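Local coordinates for periplasmic beta-glucosidase (Pseudomonas aeruginosa, PDB 6R5T), which probably hydrolyses terminal, non-reducing beta-D-glucosyl residues in the periplasm, releasing beta-D-glucose, as a family 3 glycoside hydrolase, at residues 75-86 against 113-124; 373-381 against 550-558. The protein carries 1 engineered substitution. All coordinates share one frame; numbering follows the deposited sequence. Where two conformers were deposited one is given.

Interaction 1: 75-86 against 113-124. With BGC (beta-D-glucopyranose), chain C.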
loop_
_atom_site.group_PDB
_atom_site.type_symbol
_atom_site.label_atom_id
_atom_site.label_comp_id
_atom_site.label_asym_id
_atom_site.label_seq_id
_atom_site.Cartn_x
_atom_site.Cartn_y
_atom_site.Cartn_z
ATOM N N PHE A 75 -28.100 -21.114 -20.373
ATOM C CA PHE A 75 -28.394 -20.485 -19.065
ATOM C C PHE A 75 -28.267 -18.963 -19.195
ATOM O O PHE A 75 -27.580 -18.440 -20.089
ATOM C CB PHE A 75 -27.576 -21.095 -17.926
ATOM C CG PHE A 75 -26.122 -20.729 -17.870
ATOM C CD1 PHE A 75 -25.704 -19.491 -17.422
ATOM C CD2 PHE A 75 -25.148 -21.660 -18.167
ATOM C CE1 PHE A 75 -24.347 -19.196 -17.313
ATOM C CE2 PHE A 75 -23.798 -21.369 -18.088
ATOM C CZ PHE A 75 -23.392 -20.131 -17.658
ATOM N N HIS A 76 -28.930 -18.277 -18.278
ATOM C CA HIS A 76 -29.008 -16.795 -18.248
ATOM C C HIS A 76 -28.487 -16.298 -16.911
ATOM O O HIS A 76 -28.976 -16.774 -15.864
ATOM C CB HIS A 76 -30.449 -16.304 -18.491
ATOM C CG HIS A 76 -30.852 -16.418 -19.914
ATOM N ND1 HIS A 76 -31.267 -17.637 -20.443
ATOM C CD2 HIS A 76 -30.879 -15.509 -20.930
ATOM C CE1 HIS A 76 -31.500 -17.434 -21.738
ATOM N NE2 HIS A 76 -31.302 -16.164 -22.052
ATOM N N ALA A 77 -27.536 -15.378 -16.974
ATOM C CA ALA A 77 -26.893 -14.838 -15.764
ATOM C C ALA A 77 -27.101 -13.338 -15.656
ATOM O O ALA A 77 -27.330 -12.643 -16.654
ATOM C CB ALA A 77 -25.431 -15.232 -15.764
ATOM N N TYR A 78 -26.901 -12.861 -14.427
ATOM C CA TYR A 78 -26.928 -11.416 -14.111
ATOM C C TYR A 78 -26.142 -11.149 -12.837
ATOM O O TYR A 78 -25.789 -12.052 -12.121
ATOM C CB TYR A 78 -28.368 -10.984 -13.994
ATOM C CG TYR A 78 -28.675 -9.509 -14.014
ATOM C CD1 TYR A 78 -28.067 -8.644 -14.905
ATOM C CD2 TYR A 78 -29.625 -9.006 -13.148
ATOM C CE1 TYR A 78 -28.386 -7.297 -14.944
ATOM C CE2 TYR A 78 -29.977 -7.660 -13.192
ATOM C CZ TYR A 78 -29.355 -6.819 -14.098
ATOM O OH TYR A 78 -29.707 -5.499 -14.177
ATOM N N ASP A 79 -25.854 -9.883 -12.616
ATOM C CA ASP A 79 -25.108 -9.334 -11.447
ATOM C C ASP A 79 -26.155 -9.006 -10.372
ATOM O O ASP A 79 -26.477 -7.858 -10.155
ATOM C CB ASP A 79 -24.271 -8.148 -11.907
ATOM C CG ASP A 79 -23.015 -8.551 -12.667
ATOM O OD1 ASP A 79 -22.197 -9.301 -12.066
ATOM O OD2 ASP A 79 -22.815 -8.097 -13.825
ATOM N N VAL A 80 -26.670 -10.033 -9.732
ATOM C CA VAL A 80 -27.595 -9.923 -8.598
ATOM C C VAL A 80 -26.717 -9.927 -7.352
ATOM O O VAL A 80 -26.372 -10.959 -6.849
ATOM C CB VAL A 80 -28.661 -11.018 -8.627
ATOM C CG1 VAL A 80 -29.579 -10.859 -7.479
ATOM C CG2 VAL A 80 -29.462 -10.982 -9.908
ATOM N N ALA A 81 -26.233 -8.751 -7.006
ATOM C CA ALA A 81 -25.179 -8.573 -5.978
ATOM C C ALA A 81 -25.794 -8.403 -4.585
ATOM O O ALA A 81 -25.291 -9.006 -3.646
ATOM C CB ALA A 81 -24.362 -7.372 -6.374
ATOM N N HIS A 82 -26.815 -7.549 -4.452
ATOM C CA HIS A 82 -27.474 -7.255 -3.163
ATOM C C HIS A 82 -28.949 -6.984 -3.437
ATOM O O HIS A 82 -29.494 -6.030 -2.883
ATOM C CB HIS A 82 -26.778 -6.104 -2.418
ATOM C CG HIS A 82 -26.701 -4.813 -3.143
ATOM N ND1 HIS A 82 -27.544 -3.772 -2.878
ATOM C CD2 HIS A 82 -25.886 -4.395 -4.125
ATOM C CE1 HIS A 82 -27.245 -2.751 -3.671
ATOM N NE2 HIS A 82 -26.250 -3.118 -4.475
ATOM N N GLY A 83 -29.539 -7.809 -4.303
ATOM C CA GLY A 83 -30.946 -7.613 -4.687
ATOM C C GLY A 83 -31.098 -7.700 -6.158
ATOM O O GLY A 83 -30.173 -7.335 -6.898
ATOM N N HIS A 84 -32.274 -8.147 -6.607
ATOM C CA HIS A 84 -32.632 -8.162 -8.027
ATOM C C HIS A 84 -33.515 -6.984 -8.392
ATOM O O HIS A 84 -33.053 -6.078 -9.031
ATOM C CB HIS A 84 -33.218 -9.539 -8.384
ATOM C CG HIS A 84 -33.595 -9.589 -9.809
ATOM N ND1 HIS A 84 -32.683 -9.335 -10.780
ATOM C CD2 HIS A 84 -34.784 -9.799 -10.424
ATOM C CE1 HIS A 84 -33.265 -9.413 -11.967
ATOM N NE2 HIS A 84 -34.558 -9.691 -11.787
ATOM N N ARG A 85 -34.754 -6.975 -7.913
ATOM C CA ARG A 85 -35.676 -5.821 -8.075
ATOM C C ARG A 85 -35.884 -5.132 -6.733
ATOM O O ARG A 85 -35.846 -3.899 -6.731
ATOM C CB ARG A 85 -37.015 -6.273 -8.684
ATOM C CG ARG A 85 -36.955 -6.528 -10.174
ATOM C CD ARG A 85 -38.259 -7.072 -10.798
ATOM N NE ARG A 85 -38.394 -8.491 -10.529
ATOM C CZ ARG A 85 -39.058 -9.051 -9.539
ATOM N NH1 ARG A 85 -39.763 -8.316 -8.689
ATOM N NH2 ARG A 85 -38.994 -10.357 -9.340
ATOM N N THR A 86 -36.046 -5.893 -5.659
ATOM C CA THR A 86 -36.046 -5.326 -4.300
ATOM C C THR A 86 -34.571 -5.248 -3.881
ATOM O O THR A 86 -33.939 -6.291 -3.709
ATOM C CB THR A 86 -36.841 -6.132 -3.294
ATOM O OG1 THR A 86 -38.159 -6.356 -3.787
ATOM C CG2 THR A 86 -36.891 -5.425 -1.983
ATOM N N GLU A 113 -36.483 -13.608 -6.527
ATOM C CA GLU A 113 -36.874 -12.591 -7.513
ATOM C C GLU A 113 -36.165 -12.781 -8.866
ATOM O O GLU A 113 -36.770 -12.563 -9.913
ATOM C CB GLU A 113 -36.619 -11.178 -7.005
ATOM C CG GLU A 113 -37.509 -10.771 -5.840
ATOM C CD GLU A 113 -37.335 -9.330 -5.487
ATOM O OE1 GLU A 113 -36.330 -8.681 -5.994
ATOM O OE2 GLU A 113 -38.185 -8.809 -4.728
ATOM N N ALA A 114 -34.890 -13.184 -8.876
ATOM C CA ALA A 114 -34.145 -13.311 -10.136
ATOM C C ALA A 114 -34.671 -14.535 -10.921
ATOM O O ALA A 114 -34.931 -14.399 -12.128
ATOM C CB ALA A 114 -32.660 -13.394 -9.832
ATOM N N SER A 115 -34.856 -15.644 -10.219
ATOM C CA SER A 115 -35.384 -16.904 -10.826
ATOM C C SER A 115 -36.842 -16.650 -11.250
ATOM O O SER A 115 -37.252 -17.169 -12.327
ATOM C CB SER A 115 -35.221 -18.067 -9.882
ATOM O OG SER A 115 -35.987 -17.891 -8.670
ATOM N N ALA A 116 -37.574 -15.794 -10.534
ATOM C CA ALA A 116 -38.973 -15.442 -10.914
ATOM C C ALA A 116 -38.988 -14.728 -12.253
ATOM O O ALA A 116 -40.023 -14.786 -12.963
ATOM C CB ALA A 116 -39.646 -14.577 -9.853
ATOM N N ASP A 117 -37.888 -14.080 -12.639
ATOM C CA ASP A 117 -37.754 -13.391 -13.934
ATOM C C ASP A 117 -37.055 -14.286 -14.967
ATOM O O ASP A 117 -36.884 -13.795 -16.087
ATOM C CB ASP A 117 -37.021 -12.058 -13.786
ATOM C CG ASP A 117 -37.843 -11.003 -13.050
ATOM O OD1 ASP A 117 -39.120 -11.136 -13.006
ATOM O OD2 ASP A 117 -37.247 -10.013 -12.573
ATOM N N GLY A 118 -36.691 -15.530 -14.601
ATOM C CA GLY A 118 -36.106 -16.472 -15.568
ATOM C C GLY A 118 -34.603 -16.600 -15.481
ATOM O O GLY A 118 -34.017 -17.420 -16.218
ATOM N N LEU A 119 -33.951 -15.855 -14.586
ATOM C CA LEU A 119 -32.487 -16.043 -14.430
ATOM C C LEU A 119 -32.109 -17.339 -13.722
ATOM O O LEU A 119 -32.756 -17.758 -12.763
ATOM C CB LEU A 119 -31.938 -14.836 -13.653
ATOM C CG LEU A 119 -31.984 -13.551 -14.470
ATOM C CD1 LEU A 119 -31.915 -12.337 -13.533
ATOM C CD2 LEU A 119 -30.903 -13.511 -15.557
ATOM N N ASP A 120 -30.978 -17.938 -14.132
ATOM C CA ASP A 120 -30.459 -19.192 -13.578
ATOM C C ASP A 120 -29.229 -18.966 -12.700
ATOM O O ASP A 120 -28.848 -19.887 -12.000
ATOM C CB ASP A 120 -29.982 -20.128 -14.683
ATOM C CG ASP A 120 -30.998 -20.410 -15.769
ATOM O OD1 ASP A 120 -32.076 -20.958 -15.400
ATOM O OD2 ASP A 120 -30.785 -19.972 -16.917
ATOM N N MET A 121 -28.564 -17.813 -12.827
ATOM C CA MET A 121 -27.217 -17.639 -12.233
ATOM C C MET A 121 -27.000 -16.168 -11.863
ATOM O O MET A 121 -27.395 -15.270 -12.604
ATOM C CB MET A 121 -26.134 -18.098 -13.197
ATOM C CG MET A 121 -24.724 -17.830 -12.656
ATOM S SD MET A 121 -23.422 -18.215 -13.870
ATOM C CE MET A 121 -23.502 -19.987 -13.846
ATOM N N SER A 122 -26.375 -15.963 -10.717
ATOM C CA SER A 122 -25.837 -14.636 -10.371
ATOM C C SER A 122 -24.317 -14.692 -10.309
ATOM O O SER A 122 -23.758 -15.618 -9.726
ATOM C CB SER A 122 -26.392 -14.126 -9.072
ATOM O OG SER A 122 -25.862 -12.804 -8.831
ATOM N N PHE A 123 -23.709 -13.606 -10.773
ATOM C CA PHE A 123 -22.268 -13.371 -10.526
ATOM C C PHE A 123 -22.146 -12.773 -9.121
ATOM O O PHE A 123 -22.019 -11.553 -8.976
ATOM C CB PHE A 123 -21.739 -12.451 -11.605
ATOM C CG PHE A 123 -21.905 -12.963 -13.016
ATOM C CD1 PHE A 123 -21.584 -14.260 -13.361
ATOM C CD2 PHE A 123 -22.354 -12.114 -13.993
ATOM C CE1 PHE A 123 -21.747 -14.676 -14.678
ATOM C CE2 PHE A 123 -22.521 -12.535 -15.295
ATOM C CZ PHE A 123 -22.194 -13.810 -15.622
ATOM N N SER A 124 -22.235 -13.618 -8.137
ATOM C CA SER A 124 -22.338 -13.273 -6.694
ATOM C C SER A 124 -22.171 -14.581 -5.937
ATOM O O SER A 124 -22.511 -15.619 -6.487
ATOM C CB SER A 124 -23.681 -12.620 -6.428
ATOM O OG SER A 124 -23.884 -12.179 -5.073
HETATM C C2 BGC C . -19.309 -8.609 -12.957
HETATM C C3 BGC C . -19.188 -8.581 -14.494
HETATM C C4 BGC C . -18.662 -7.164 -14.852
HETATM C C5 BGC C . -17.285 -7.023 -14.179
HETATM C C6 BGC C . -16.664 -5.660 -14.389
HETATM C C1 BGC C . -17.941 -8.298 -12.340
HETATM O O1 BGC C . -18.187 -8.231 -10.970
HETATM O O2 BGC C . -19.760 -9.849 -12.428
HETATM O O3 BGC C . -20.500 -8.755 -15.066
HETATM O O4 BGC C . -18.523 -7.100 -16.281
HETATM O O5 BGC C . -17.468 -7.032 -12.795
HETATM O O6 BGC C . -15.375 -5.614 -13.768
HETATM O O HOH W 1 -32.306 -19.957 -19.067
HETATM O O HOH W 2 -22.613 -10.111 -3.918
HETATM O O HOH W 3 -34.150 -8.862 -4.486
#

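Interaction 2: 373-381 against 550-558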
loop_
_atom_site.group_PDB
_atom_site.type_symbol
_atom_site.label_atom_id
_atom_site.label_comp_id
_atom_site.label_asym_id
_atom_site.label_seq_id
_atom_site.Cartn_x
_atom_site.Cartn_y
_atom_site.Cartn_z
ATOM N N LEU A 373 -30.420 11.232 19.722
ATOM C CA LEU A 373 -31.215 10.168 19.115
ATOM C C LEU A 373 -31.631 9.227 20.219
ATOM O O LEU A 373 -30.871 8.959 21.157
ATOM C CB LEU A 373 -30.418 9.428 18.027
ATOM C CG LEU A 373 -29.979 10.279 16.845
ATOM C CD1 LEU A 373 -29.216 9.404 15.864
ATOM C CD2 LEU A 373 -31.171 10.954 16.175
ATOM N N PRO A 374 -32.817 8.615 20.137
ATOM C CA PRO A 374 -33.767 8.817 19.049
ATOM C C PRO A 374 -34.562 10.132 19.161
ATOM O O PRO A 374 -34.802 10.605 20.260
ATOM C CB PRO A 374 -34.706 7.636 19.191
ATOM C CG PRO A 374 -34.672 7.290 20.670
ATOM C CD PRO A 374 -33.259 7.604 21.108
ATOM N N LEU A 375 -34.944 10.658 18.025
ATOM C CA LEU A 375 -35.794 11.871 17.889
ATOM C C LEU A 375 -37.245 11.550 18.256
ATOM O O LEU A 375 -37.719 10.457 18.054
ATOM C CB LEU A 375 -35.756 12.369 16.449
ATOM C CG LEU A 375 -34.378 12.732 15.877
ATOM C CD1 LEU A 375 -34.520 13.171 14.447
ATOM C CD2 LEU A 375 -33.684 13.758 16.707
ATOM N N LYS A 376 -37.960 12.571 18.700
ATOM C CA LYS A 376 -39.427 12.515 18.852
ATOM C C LYS A 376 -40.048 12.944 17.533
ATOM O O LYS A 376 -39.449 13.806 16.859
ATOM C CB LYS A 376 -39.893 13.477 19.944
ATOM C CG LYS A 376 -39.357 13.173 21.324
ATOM C CD LYS A 376 -40.117 13.936 22.362
ATOM C CE LYS A 376 -39.251 14.449 23.482
ATOM N NZ LYS A 376 -40.054 14.574 24.720
ATOM N N LYS A 377 -41.204 12.361 17.213
ATOM C CA LYS A 377 -41.952 12.677 15.969
ATOM C C LYS A 377 -42.743 13.954 16.214
ATOM O O LYS A 377 -43.976 13.879 16.306
ATOM C CB LYS A 377 -42.894 11.538 15.589
ATOM C CG LYS A 377 -42.197 10.251 15.218
ATOM C CD LYS A 377 -43.127 9.182 14.763
ATOM C CE LYS A 377 -42.362 7.960 14.338
ATOM N NZ LYS A 377 -43.243 6.811 14.040
ATOM N N GLN A 378 -42.080 15.090 16.268
ATOM C CA GLN A 378 -42.736 16.376 16.583
ATOM C C GLN A 378 -41.805 17.517 16.190
ATOM O O GLN A 378 -40.636 17.255 15.874
ATOM C CB GLN A 378 -43.089 16.441 18.069
ATOM C CG GLN A 378 -41.859 16.657 18.934
ATOM C CD GLN A 378 -42.145 16.596 20.411
ATOM O OE1 GLN A 378 -43.078 15.932 20.851
ATOM N NE2 GLN A 378 -41.312 17.269 21.176
ATOM N N GLY A 379 -42.334 18.736 16.166
ATOM C CA GLY A 379 -41.564 19.961 15.928
ATOM C C GLY A 379 -41.243 20.156 14.449
ATOM O O GLY A 379 -41.959 19.644 13.589
ATOM N N ARG A 380 -40.173 20.885 14.186
ATOM C CA ARG A 380 -39.737 21.296 12.836
ATOM C C ARG A 380 -38.353 20.699 12.597
ATOM O O ARG A 380 -37.412 21.051 13.334
ATOM C CB ARG A 380 -39.700 22.822 12.751
ATOM C CG ARG A 380 -41.090 23.436 12.838
ATOM C CD ARG A 380 -41.029 24.942 12.946
ATOM N NE ARG A 380 -40.740 25.594 11.678
ATOM C CZ ARG A 380 -41.607 25.713 10.664
ATOM N NH1 ARG A 380 -42.822 25.200 10.760
ATOM N NH2 ARG A 380 -41.271 26.330 9.543
ATOM N N ILE A 381 -38.251 19.857 11.573
ATOM C CA ILE A 381 -36.983 19.138 11.281
ATOM C C ILE A 381 -36.509 19.624 9.909
ATOM O O ILE A 381 -37.237 19.403 8.943
ATOM C CB ILE A 381 -37.200 17.612 11.331
ATOM C CG1 ILE A 381 -37.679 17.132 12.708
ATOM C CG2 ILE A 381 -35.929 16.867 10.885
ATOM C CD1 ILE A 381 -38.230 15.734 12.740
ATOM N N ALA A 550 -35.453 6.080 8.905
ATOM C CA ALA A 550 -36.423 6.724 9.795
ATOM C C ALA A 550 -36.762 5.827 10.985
ATOM O O ALA A 550 -36.893 6.368 12.079
ATOM C CB ALA A 550 -37.644 7.133 9.019
ATOM N N ASP A 551 -36.885 4.514 10.818
ATOM C CA ASP A 551 -37.154 3.583 11.918
ATOM C C ASP A 551 -36.086 3.752 12.995
ATOM O O ASP A 551 -36.435 3.756 14.174
ATOM C CB ASP A 551 -37.194 2.148 11.413
ATOM C CG ASP A 551 -38.421 1.800 10.578
ATOM O OD1 ASP A 551 -39.439 2.579 10.639
ATOM O OD2 ASP A 551 -38.320 0.799 9.836
ATOM N N VAL A 552 -34.812 3.892 12.617
ATOM C CA VAL A 552 -33.738 4.049 13.610
ATOM C C VAL A 552 -33.786 5.444 14.183
ATOM O O VAL A 552 -33.695 5.558 15.411
ATOM C CB VAL A 552 -32.371 3.732 12.987
ATOM C CG1 VAL A 552 -31.241 4.362 13.791
ATOM C CG2 VAL A 552 -32.284 2.230 12.880
ATOM N N LEU A 553 -33.923 6.471 13.365
ATOM C CA LEU A 553 -33.861 7.862 13.853
ATOM C C LEU A 553 -34.975 8.153 14.865
ATOM O O LEU A 553 -34.709 8.888 15.830
ATOM C CB LEU A 553 -33.938 8.846 12.682
ATOM C CG LEU A 553 -32.686 8.875 11.801
ATOM C CD1 LEU A 553 -32.963 9.710 10.576
ATOM C CD2 LEU A 553 -31.447 9.366 12.561
ATOM N N PHE A 554 -36.123 7.508 14.737
ATOM C CA PHE A 554 -37.254 7.771 15.659
ATOM C C PHE A 554 -37.375 6.688 16.729
ATOM O O PHE A 554 -38.284 6.779 17.594
ATOM C CB PHE A 554 -38.527 7.974 14.837
ATOM C CG PHE A 554 -38.552 9.252 14.063
ATOM C CD1 PHE A 554 -38.468 10.471 14.699
ATOM C CD2 PHE A 554 -38.675 9.239 12.693
ATOM C CE1 PHE A 554 -38.488 11.661 13.997
ATOM C CE2 PHE A 554 -38.713 10.428 11.994
ATOM C CZ PHE A 554 -38.584 11.637 12.636
ATOM N N GLY A 555 -36.442 5.752 16.769
ATOM C CA GLY A 555 -36.308 4.767 17.867
ATOM C C GLY A 555 -37.269 3.614 17.775
ATOM O O GLY A 555 -37.352 2.842 18.737
ATOM N N GLU A 556 -37.831 3.378 16.606
ATOM C CA GLU A 556 -38.611 2.151 16.350
ATOM C C GLU A 556 -37.635 0.984 16.317
ATOM O O GLU A 556 -38.024 -0.110 16.640
ATOM C CB GLU A 556 -39.401 2.207 15.047
ATOM C CG GLU A 556 -40.135 3.510 14.792
ATOM C CD GLU A 556 -41.430 3.707 15.565
ATOM O OE1 GLU A 556 -42.085 4.756 15.344
ATOM O OE2 GLU A 556 -41.783 2.818 16.379
ATOM N N HIS A 557 -36.407 1.207 15.860
ATOM C CA HIS A 557 -35.362 0.163 15.843
ATOM C C HIS A 557 -34.168 0.765 16.581
ATOM O O HIS A 557 -33.842 1.933 16.302
ATOM C CB HIS A 557 -35.007 -0.275 14.414
ATOM C CG HIS A 557 -33.920 -1.301 14.387
ATOM N ND1 HIS A 557 -34.189 -2.659 14.488
ATOM C CD2 HIS A 557 -32.576 -1.194 14.266
ATOM C CE1 HIS A 557 -33.053 -3.349 14.450
ATOM N NE2 HIS A 557 -32.028 -2.473 14.324
ATOM N N ASN A 558 -33.598 0.031 17.506
ATOM C CA ASN A 558 -32.382 0.453 18.216
ATOM C C ASN A 558 -31.188 0.067 17.336
ATOM O O ASN A 558 -30.937 -1.098 17.125
ATOM C CB ASN A 558 -32.313 -0.217 19.577
ATOM C CG ASN A 558 -31.282 0.377 20.471
ATOM O OD1 ASN A 558 -30.387 1.078 20.000
ATOM N ND2 ASN A 558 -31.325 0.017 21.761
HETATM O O HOH W 4 -39.994 8.714 18.148
#

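Interaction 1: 75-86 against 113-124
The H84 imidazole lies with one face on the backbone of A114, whose CA sits 3.9 Å from the ring centroid, while at its edge D117 OD2 takes the NE2 hydrogen in the ring plane. The R85 guanidinium is stacked obliquely over the carboxylate of E113, planes 28° apart, and has the same D117 OD2 at its edge. In the TIM-barrel-like N-terminal domain, the loop after strand 75-78 brings H84 and R85 onto the end of helix 100-116, which leads into the neighbouring parallel strand 121-122. D117 OD2 is gripped twice: H84 NE2 comes from the anti side, and R85 NE forms a salt bridge from the syn side at 2.8 Å, nearly straight at 168°. R85 gets there by a bend at chi3, -79°. The carboxylate of E113 meets the backbone of the loop, where OE1 accepts from both R85 N and T86 N, and OE2 takes the T86 OG1 hydrogen at 2.6 Å through its syn lone pair. H351 and R349 continue this polar network. G118, with positive phi, closes helix 100-116 in a Schellman motif.

Along the strands, H76 O accepts from D120 N, Y78 N donates to M121 O and F123 N to Y78 O. D120 OD2 reaches back to H76 N, and OD1 pairs with R333. M121 SD stands oblique to the F75 ring, 4.7 Å from its centroid, a Met-aromatic contact. A77 CB presses against F123 CZ at 3.5 Å.

At the C-terminal ends of the strands lies the sugar pocket. F123 CB touches glucose O2, and E486, H177, K176 and R137 also bind this glucose. D79 holds two neighbouring hydroxyls: O2 of the glucose donates to OD1 at 2.5 Å and O3 to OD2 at 2.7 Å.

Interaction 2: 373-381 against 550-558
A Schellman motif ends helix 545-553 at G555, and the loop that leads into strand 380-384 packs against this helix terminus. P374, which follows a cis peptide bond, sets its ring on the turn, with CB 3.5 Å from G555 N. Having no side chain, G555 lets the proline come in this close. One residue on, L375 N donates to L553 O at 2.8 Å, meeting the carbonyl almost head-on, so a backbone oxygen of the last helical turn finds its partner in the loop. A water bridges the two backbones next to this bond, donating to both L375 O and F554 O.

F554 fills the angle between loop and helix. Its CG stands anti to the carbonyl carbon (chi1 -70°), which swings the ring in alongside the loop. One face receives the aliphatic chain of K377 in a CH-pi contact, CG lying 4.1 Å from the ring centroid and displaced toward the rim. At the edge, L375 O lies in the ring plane, 3.4 Å from CD1, and I381, its side chain pointing against that of F554, brings CD1 to the edge at CZ. This is the C-terminal domain of the family 3 enzymes, where strand 380-384 is an interior member of a mixed six-stranded sheet; L414, A417 and V418 of helix 410-418 also pack on F554. Deeper in, the methyls of L373 meet L553 CD2, CD2 to CD2 at 4.0 Å, and both leucines rest on strand 534-537.

On the more exposed side, K377 runs extended beyond CG past the phenyl ring. E556 bends at chi2 (-78°) and crosses it at about a right angle. K377 NZ meets E556 OE1 nearly along the C-O axis in a salt bridge of 2.7 Å.

Overall arrangement
From the N terminus, the chain first forms interaction 1, where 75-86 and 113-124 close a short loop: the 26 residues between them are mostly helix, so the contact joins adjacent parallel strands of the N-terminal domain through a beta-alpha-beta crossover. Interaction 2 opens only afterwards, in the C-terminal family domain, and closes a far longer excursion of 168 residues that brings the end of helix 545-553 back to the loop entering strand 380-384. The two are in series, neither nested nor crossed. The centres of interactions 1 and 2 lie about 35 Å apart, and the nearest atoms of interactions 1 and 2 about 13 Å. Interaction 1 reaches the sugar pocket; interaction 2 lies away from it.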